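Local coordinates for protein soluble lytic murein transglycosylase (Escherichia coli, PDB 1QSA) that cleaves the beta-1,4 glycosidic bonds between N-acetylmuramic acid and N-acetylglucosamine in peptidoglycan, leaving a 1,6-anhydro bond on the muramic acid residue, at residues P238-A241 / Q242-L246; K409-S412 / K413-A417; L419-Y422 / A423-N426. All coordinates share one frame; numbering follows the deposited sequence.

All three contacts are local and sit at helix ends in a chain that is two-thirds helix. Contact 1 is the C-terminal end of helix 230-243. Contacts 2 and 3 share helix 413-425: contact 2 caps its start and contact 3 lies at its end, their centres about 13 Å apart. One residue separates them in sequence, and they do not touch. Contact 1 lies across the centre of the chain from both. Its centre is about 56 Å from that of contact 2 and about 62 Å from that of contact 3. None of them is at the predicted catalytic residue E478. Only contact 1 holds a bound ion, a sulfate that probably came in with the crystallisation solution.

Contact 1 (P238-A241 / Q242-L246); sequences PSLA and QAQQL. With SO4 (sulfate ion), chain G.
L240 and Q244 lie one turn apart, side by side, and point the same way. Their ends meet where L240 CD1 comes 3.9 Å from Q244 OE1. The Q244 chain is extended, and its amide reaches beyond this pair: NE2 donates to the backbone O of T214. A241 and L246 form the second pair. L246 points back at the helix, and its CD1 lies 3.8 Å from A241 CA and 4.4 Å from A241 CB. The backbone explains this return. Q245 has a left-handed conformation (phi 48°, psi 47°), which turns the chain over the helix end. L246 N then donates to A241 O at 3.0 Å, in the carbonyl plane and on a lone pair. A weak bond from Q245 N to Q242 O lies inside that loop. Together with the apolar touch of L246 on A241, these features fit a Schellman motif, its inner bond weak.

Two glutamines lead outward. Q242 bends at chi2, and one water joins its OE1, weakly, to S239 O. Q245 NE2 donates to O3 of the sulfate at 3.0 Å, with an N-H...O angle of 166°. The same sulfate also accepts from A210 N.

The inner faces pack against three helices. L240 touches A205 of helix 201-207, F222 of helix 212-228 and L254 of helix 248-260. A241 and L246 both rest on I251, so the turn is seated on the helix that follows it. R215 of helix 212-228 donates to Q244 O.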
loop_
_atom_site.group_PDB
_atom_site.type_symbol
_atom_site.label_atom_id
_atom_site.label_comp_id
_atom_site.label_asym_id
_atom_site.label_seq_id
_atom_site.Cartn_x
_atom_site.Cartn_y
_atom_site.Cartn_z
ATOM N N PRO A 238 30.473 16.907 12.896
ATOM C CA PRO A 238 31.941 16.901 12.954
ATOM C C PRO A 238 32.509 15.837 13.895
ATOM O O PRO A 238 33.435 15.111 13.520
ATOM C CB PRO A 238 32.279 18.323 13.419
ATOM C CG PRO A 238 31.174 19.140 12.827
ATOM C CD PRO A 238 29.939 18.271 13.066
ATOM N N SER A 239 31.938 15.725 15.093
ATOM C CA SER A 239 32.396 14.746 16.076
ATOM C C SER A 239 32.210 13.312 15.591
ATOM O O SER A 239 33.078 12.463 15.810
ATOM C CB SER A 239 31.663 14.927 17.400
ATOM O OG SER A 239 32.066 16.120 18.047
ATOM N N LEU A 240 31.078 13.041 14.942
ATOM C CA LEU A 240 30.802 11.698 14.431
ATOM C C LEU A 240 31.739 11.349 13.274
ATOM O O LEU A 240 32.285 10.247 13.218
ATOM C CB LEU A 240 29.334 11.582 13.995
ATOM C CG LEU A 240 28.830 10.194 13.588
ATOM C CD1 LEU A 240 29.143 9.157 14.668
ATOM C CD2 LEU A 240 27.329 10.275 13.338
ATOM N N ALA A 241 31.949 12.302 12.369
ATOM C CA ALA A 241 32.828 12.091 11.225
ATOM C C ALA A 241 34.254 11.806 11.694
ATOM O O ALA A 241 34.931 10.938 11.148
ATOM C CB ALA A 241 32.802 13.304 10.290
ATOM N N GLN A 242 34.681 12.506 12.741
ATOM C CA GLN A 242 36.022 12.319 13.288
ATOM C C GLN A 242 36.156 10.989 14.045
ATOM O O GLN A 242 37.164 10.298 13.912
ATOM C CB GLN A 242 36.389 13.494 14.197
ATOM C CG GLN A 242 37.806 13.441 14.759
ATOM C CD GLN A 242 37.821 13.135 16.242
ATOM O OE1 GLN A 242 37.702 11.978 16.653
ATOM N NE2 GLN A 242 37.946 14.177 17.061
ATOM N N ALA A 243 35.134 10.629 14.818
ATOM C CA ALA A 243 35.145 9.378 15.586
ATOM C C ALA A 243 35.217 8.120 14.715
ATOM O O ALA A 243 35.797 7.106 15.124
ATOM C CB ALA A 243 33.932 9.309 16.499
ATOM N N GLN A 244 34.634 8.178 13.518
ATOM C CA GLN A 244 34.640 7.022 12.623
ATOM C C GLN A 244 35.415 7.211 11.329
ATOM O O GLN A 244 35.325 6.375 10.427
ATOM C CB GLN A 244 33.207 6.577 12.313
ATOM C CG GLN A 244 32.447 6.155 13.548
ATOM C CD GLN A 244 31.096 5.553 13.211
ATOM O OE1 GLN A 244 30.329 6.130 12.435
ATOM N NE2 GLN A 244 30.792 4.401 13.803
ATOM N N GLN A 245 36.194 8.293 11.253
ATOM C CA GLN A 245 37.007 8.614 10.074
ATOM C C GLN A 245 36.182 8.489 8.798
ATOM O O GLN A 245 36.619 7.894 7.819
ATOM C CB GLN A 245 38.241 7.697 9.992
ATOM C CG GLN A 245 38.956 7.429 11.326
ATOM C CD GLN A 245 38.571 6.074 11.951
ATOM O OE1 GLN A 245 38.509 5.051 11.263
ATOM N NE2 GLN A 245 38.311 6.072 13.256
ATOM N N LEU A 246 34.980 9.059 8.810
ATOM C CA LEU A 246 34.089 8.970 7.660
ATOM C C LEU A 246 34.610 9.630 6.389
ATOM O O LEU A 246 35.249 10.688 6.441
ATOM C CB LEU A 246 32.716 9.540 8.015
ATOM C CG LEU A 246 31.993 8.913 9.207
ATOM C CD1 LEU A 246 30.657 9.603 9.383
ATOM C CD2 LEU A 246 31.800 7.413 9.021
HETATM S S SO4 G . 39.217 3.103 15.441
HETATM O O1 SO4 G . 39.093 2.974 16.903
HETATM O O2 SO4 G . 39.521 1.785 14.851
HETATM O O3 SO4 G . 37.949 3.612 14.883
HETATM O O4 SO4 G . 40.307 4.049 15.124
HETATM O O HOH W 1 34.759 12.649 18.077
HETATM O O HOH W 2 36.835 12.217 8.690
#

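Contact 2 (K409-S412 / K413-A417); sequences KSKS and KTEQA
S412 and E415 exchange hydrogen bonds at the start of helix 413-425. S412 turns OG into the crowded position between its own N and carbonyl carbon (chi1 71°). From there OG accepts from E415 N at 3.0 Å. E415 sends CG to the side of its own backbone N and then runs extended, back toward the loop. Its OE1 accepts from S412 N, also at 3.0 Å. That bond is nearly straight (171°) and meets OE1 on the anti side, 20° out of the carboxylate plane. E415 CG packs 3.2 Å from S412 OG on the way.

K411 crosses E415 at about a right angle, its CB 3.5 Å from OE1. The lysine is bent at chi2 and chi4, which turns its ammonium away. NZ donates to K409 O at 2.8 Å and also to L407 O, and stays 6.3 Å from E415 OE1. Q416 extends along the loop, with CG 3.8 Å from K411 CB, and its NE2 donates to V408 O. K411 NZ and Q416 NE2 thus tie this loop back to the end of helix 397-408.

With E415 cut back to an alanine, S412 N would probably lose its acceptor and K411 CB the carboxylate lying against it.

The first helical bond, Q416 N to S412 O, completes the start of the helix. S412 as N-cap and E415 three residues on make a capping box, a classic helix N-terminal motif.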
loop_
_atom_site.group_PDB
_atom_site.type_symbol
_atom_site.label_atom_id
_atom_site.label_comp_id
_atom_site.label_asym_id
_atom_site.label_seq_id
_atom_site.Cartn_x
_atom_site.Cartn_y
_atom_site.Cartn_z
ATOM N N LYS A 409 -4.554 -13.687 -13.820
ATOM C CA LYS A 409 -3.104 -13.850 -13.774
ATOM C C LYS A 409 -2.526 -14.633 -14.957
ATOM O O LYS A 409 -3.084 -15.649 -15.380
ATOM C CB LYS A 409 -2.719 -14.529 -12.455
ATOM C CG LYS A 409 -1.233 -14.548 -12.130
ATOM C CD LYS A 409 -1.013 -15.180 -10.766
ATOM C CE LYS A 409 -1.472 -16.639 -10.753
ATOM N NZ LYS A 409 -1.769 -17.153 -9.382
ATOM N N SER A 410 -1.427 -14.124 -15.507
ATOM C CA SER A 410 -0.730 -14.778 -16.618
ATOM C C SER A 410 -1.529 -14.887 -17.919
ATOM O O SER A 410 -1.235 -15.732 -18.759
ATOM C CB SER A 410 -0.271 -16.175 -16.184
ATOM O OG SER A 410 0.373 -16.121 -14.920
ATOM N N LYS A 411 -2.548 -14.053 -18.077
ATOM C CA LYS A 411 -3.361 -14.075 -19.288
ATOM C C LYS A 411 -2.867 -12.977 -20.208
ATOM O O LYS A 411 -2.123 -12.092 -19.773
ATOM C CB LYS A 411 -4.842 -13.844 -18.959
ATOM C CG LYS A 411 -5.440 -14.839 -17.979
ATOM C CD LYS A 411 -5.293 -16.277 -18.456
ATOM C CE LYS A 411 -5.913 -17.243 -17.455
ATOM N NZ LYS A 411 -5.233 -17.192 -16.132
ATOM N N SER A 412 -3.270 -13.026 -21.476
ATOM C CA SER A 412 -2.856 -12.005 -22.432
ATOM C C SER A 412 -3.589 -10.705 -22.125
ATOM O O SER A 412 -4.603 -10.712 -21.427
ATOM C CB SER A 412 -3.180 -12.434 -23.863
ATOM O OG SER A 412 -4.577 -12.410 -24.103
ATOM N N LYS A 413 -3.089 -9.593 -22.656
ATOM C CA LYS A 413 -3.733 -8.305 -22.430
ATOM C C LYS A 413 -5.154 -8.324 -22.982
ATOM O O LYS A 413 -6.061 -7.732 -22.399
ATOM C CB LYS A 413 -2.929 -7.162 -23.073
ATOM C CG LYS A 413 -2.110 -6.354 -22.088
ATOM C CD LYS A 413 -1.743 -4.995 -22.675
ATOM C CE LYS A 413 -1.338 -4.003 -21.584
ATOM N NZ LYS A 413 -1.250 -2.598 -22.077
ATOM N N THR A 414 -5.343 -9.012 -24.107
ATOM C CA THR A 414 -6.658 -9.126 -24.730
ATOM C C THR A 414 -7.608 -9.884 -23.816
ATOM O O THR A 414 -8.753 -9.464 -23.617
ATOM C CB THR A 414 -6.575 -9.833 -26.104
ATOM O OG1 THR A 414 -5.789 -9.030 -26.993
ATOM C CG2 THR A 414 -7.965 -10.028 -26.701
ATOM N N GLU A 415 -7.132 -11.002 -23.270
ATOM C CA GLU A 415 -7.937 -11.806 -22.356
ATOM C C GLU A 415 -8.248 -11.011 -21.086
ATOM O O GLU A 415 -9.380 -11.043 -20.604
ATOM C CB GLU A 415 -7.223 -13.112 -21.999
ATOM C CG GLU A 415 -7.145 -14.108 -23.158
ATOM C CD GLU A 415 -6.275 -15.325 -22.863
ATOM O OE1 GLU A 415 -5.260 -15.201 -22.139
ATOM O OE2 GLU A 415 -6.600 -16.416 -23.382
ATOM N N GLN A 416 -7.263 -10.280 -20.567
ATOM C CA GLN A 416 -7.487 -9.483 -19.351
ATOM C C GLN A 416 -8.514 -8.366 -19.588
ATOM O O GLN A 416 -9.325 -8.056 -18.694
ATOM C CB GLN A 416 -6.160 -8.953 -18.801
ATOM C CG GLN A 416 -5.263 -10.081 -18.276
ATOM C CD GLN A 416 -3.827 -9.648 -18.042
ATOM O OE1 GLN A 416 -3.263 -8.904 -18.838
ATOM N NE2 GLN A 416 -3.217 -10.141 -16.966
ATOM N N ALA A 417 -8.522 -7.802 -20.800
ATOM C CA ALA A 417 -9.481 -6.754 -21.162
ATOM C C ALA A 417 -10.884 -7.355 -21.322
ATOM O O ALA A 417 -11.884 -6.738 -20.950
ATOM C CB ALA A 417 -9.034 -6.037 -22.459
#

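Contact 3 (L419-Y422 / A423-N426)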
loop_
_atom_site.group_PDB
_atom_site.type_symbol
_atom_site.label_atom_id
_atom_site.label_comp_id
_atom_site.label_asym_id
_atom_site.label_seq_id
_atom_site.Cartn_x
_atom_site.Cartn_y
_atom_site.Cartn_z
ATOM N N LEU A 419 -11.949 -10.031 -19.740
ATOM C CA LEU A 419 -12.370 -10.335 -18.373
ATOM C C LEU A 419 -12.820 -9.050 -17.651
ATOM O O LEU A 419 -13.833 -9.039 -16.948
ATOM C CB LEU A 419 -11.241 -11.054 -17.607
ATOM C CG LEU A 419 -11.005 -12.529 -17.996
ATOM C CD1 LEU A 419 -9.744 -13.075 -17.339
ATOM C CD2 LEU A 419 -12.226 -13.366 -17.592
ATOM N N ALA A 420 -12.084 -7.959 -17.849
ATOM C CA ALA A 420 -12.454 -6.678 -17.240
ATOM C C ALA A 420 -13.854 -6.265 -17.725
ATOM O O ALA A 420 -14.725 -5.926 -16.923
ATOM C CB ALA A 420 -11.426 -5.593 -17.602
ATOM N N ARG A 421 -14.088 -6.382 -19.033
ATOM C CA ARG A 421 -15.383 -5.998 -19.609
ATOM C C ARG A 421 -16.506 -6.941 -19.186
ATOM O O ARG A 421 -17.631 -6.506 -18.987
ATOM C CB ARG A 421 -15.292 -5.924 -21.134
ATOM C CG ARG A 421 -16.550 -5.373 -21.794
ATOM C CD ARG A 421 -16.785 -3.922 -21.404
ATOM N NE ARG A 421 -18.128 -3.461 -21.763
ATOM C CZ ARG A 421 -18.479 -2.182 -21.857
ATOM N NH1 ARG A 421 -17.589 -1.223 -21.622
ATOM N NH2 ARG A 421 -19.727 -1.862 -22.182
ATOM N N TYR A 422 -16.188 -8.226 -19.040
ATOM C CA TYR A 422 -17.174 -9.222 -18.605
ATOM C C TYR A 422 -17.635 -8.857 -17.180
ATOM O O TYR A 422 -18.824 -8.834 -16.886
ATOM C CB TYR A 422 -16.553 -10.617 -18.611
ATOM C CG TYR A 422 -17.531 -11.710 -18.275
ATOM C CD1 TYR A 422 -18.333 -12.274 -19.261
ATOM C CD2 TYR A 422 -17.646 -12.191 -16.971
ATOM C CE1 TYR A 422 -19.232 -13.299 -18.957
ATOM C CE2 TYR A 422 -18.547 -13.220 -16.654
ATOM C CZ TYR A 422 -19.332 -13.762 -17.656
ATOM O OH TYR A 422 -20.230 -14.769 -17.362
ATOM N N ALA A 423 -16.679 -8.512 -16.320
ATOM C CA ALA A 423 -16.993 -8.109 -14.948
ATOM C C ALA A 423 -17.826 -6.824 -14.975
ATOM O O ALA A 423 -18.857 -6.732 -14.315
ATOM C CB ALA A 423 -15.702 -7.904 -14.171
ATOM N N PHE A 424 -17.382 -5.847 -15.770
ATOM C CA PHE A 424 -18.079 -4.571 -15.935
ATOM C C PHE A 424 -19.534 -4.806 -16.389
ATOM O O PHE A 424 -20.458 -4.221 -15.833
ATOM C CB PHE A 424 -17.307 -3.690 -16.948
ATOM C CG PHE A 424 -17.962 -2.366 -17.249
ATOM C CD1 PHE A 424 -17.654 -1.232 -16.497
ATOM C CD2 PHE A 424 -18.884 -2.245 -18.294
ATOM C CE1 PHE A 424 -18.252 0.005 -16.779
ATOM C CE2 PHE A 424 -19.487 -1.006 -18.583
ATOM C CZ PHE A 424 -19.170 0.119 -17.821
ATOM N N ASN A 425 -19.730 -5.694 -17.368
ATOM C CA ASN A 425 -21.078 -5.999 -17.872
ATOM C C ASN A 425 -21.987 -6.632 -16.819
ATOM O O ASN A 425 -23.215 -6.503 -16.880
ATOM C CB ASN A 425 -21.001 -6.912 -19.097
ATOM C CG ASN A 425 -20.435 -6.211 -20.321
ATOM O OD1 ASN A 425 -20.367 -4.988 -20.371
ATOM N ND2 ASN A 425 -20.016 -6.988 -21.306
ATOM N N ASN A 426 -21.381 -7.316 -15.856
ATOM C CA ASN A 426 -22.130 -7.959 -14.783
ATOM C C ASN A 426 -22.221 -7.113 -13.522
ATOM O O ASN A 426 -22.794 -7.546 -12.517
ATOM C CB ASN A 426 -21.496 -9.308 -14.463
ATOM C CG ASN A 426 -21.914 -10.361 -15.447
ATOM O OD1 ASN A 426 -23.045 -10.834 -15.398
ATOM N ND2 ASN A 426 -21.046 -10.674 -16.388
#
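R421 and F424 both carry CG trans to the backbone N (chi1 -173° and 177°), which sends their side chains off the helix side by side. A bend at chi2 of R421 then lays its guanidinium against the phenyl ring. F424 CD2 lies over the centre of one guanidinium face, 3.6 Å from R421 CZ. The two planes are 37° apart, so the groups are tilted. N425 comes to the same arginine from another direction. Its amide stands nearly perpendicular to the guanidinium, and R421 NE gives OD1 a weak hydrogen bond of 3.0 Å.

N426, the first residue to leave helical geometry, folds back on Y422. Its ND2 donates to Y422 O at 2.9 Å from above the carbonyl plane. N426 N reaches that oxygen from the opposite face at 3.1 Å. One carbonyl at the helix end is thus gripped by two donors of one residue. ND2 also sits over a face of the Y422 ring, toward its rim, 3.6 Å from CE2.

A423 and F424 pack on helix 429-438, L419 on helix 397-408. The stronger polar partners of R421 lie elsewhere: NH1 forms salt bridges with E447 and E446. These two carboxylates probably meet its charge; F424 adds a ring over one face and N425 a weak bond at NE. N426 adds its side-chain N-H to a carbonyl that already has its helical bond.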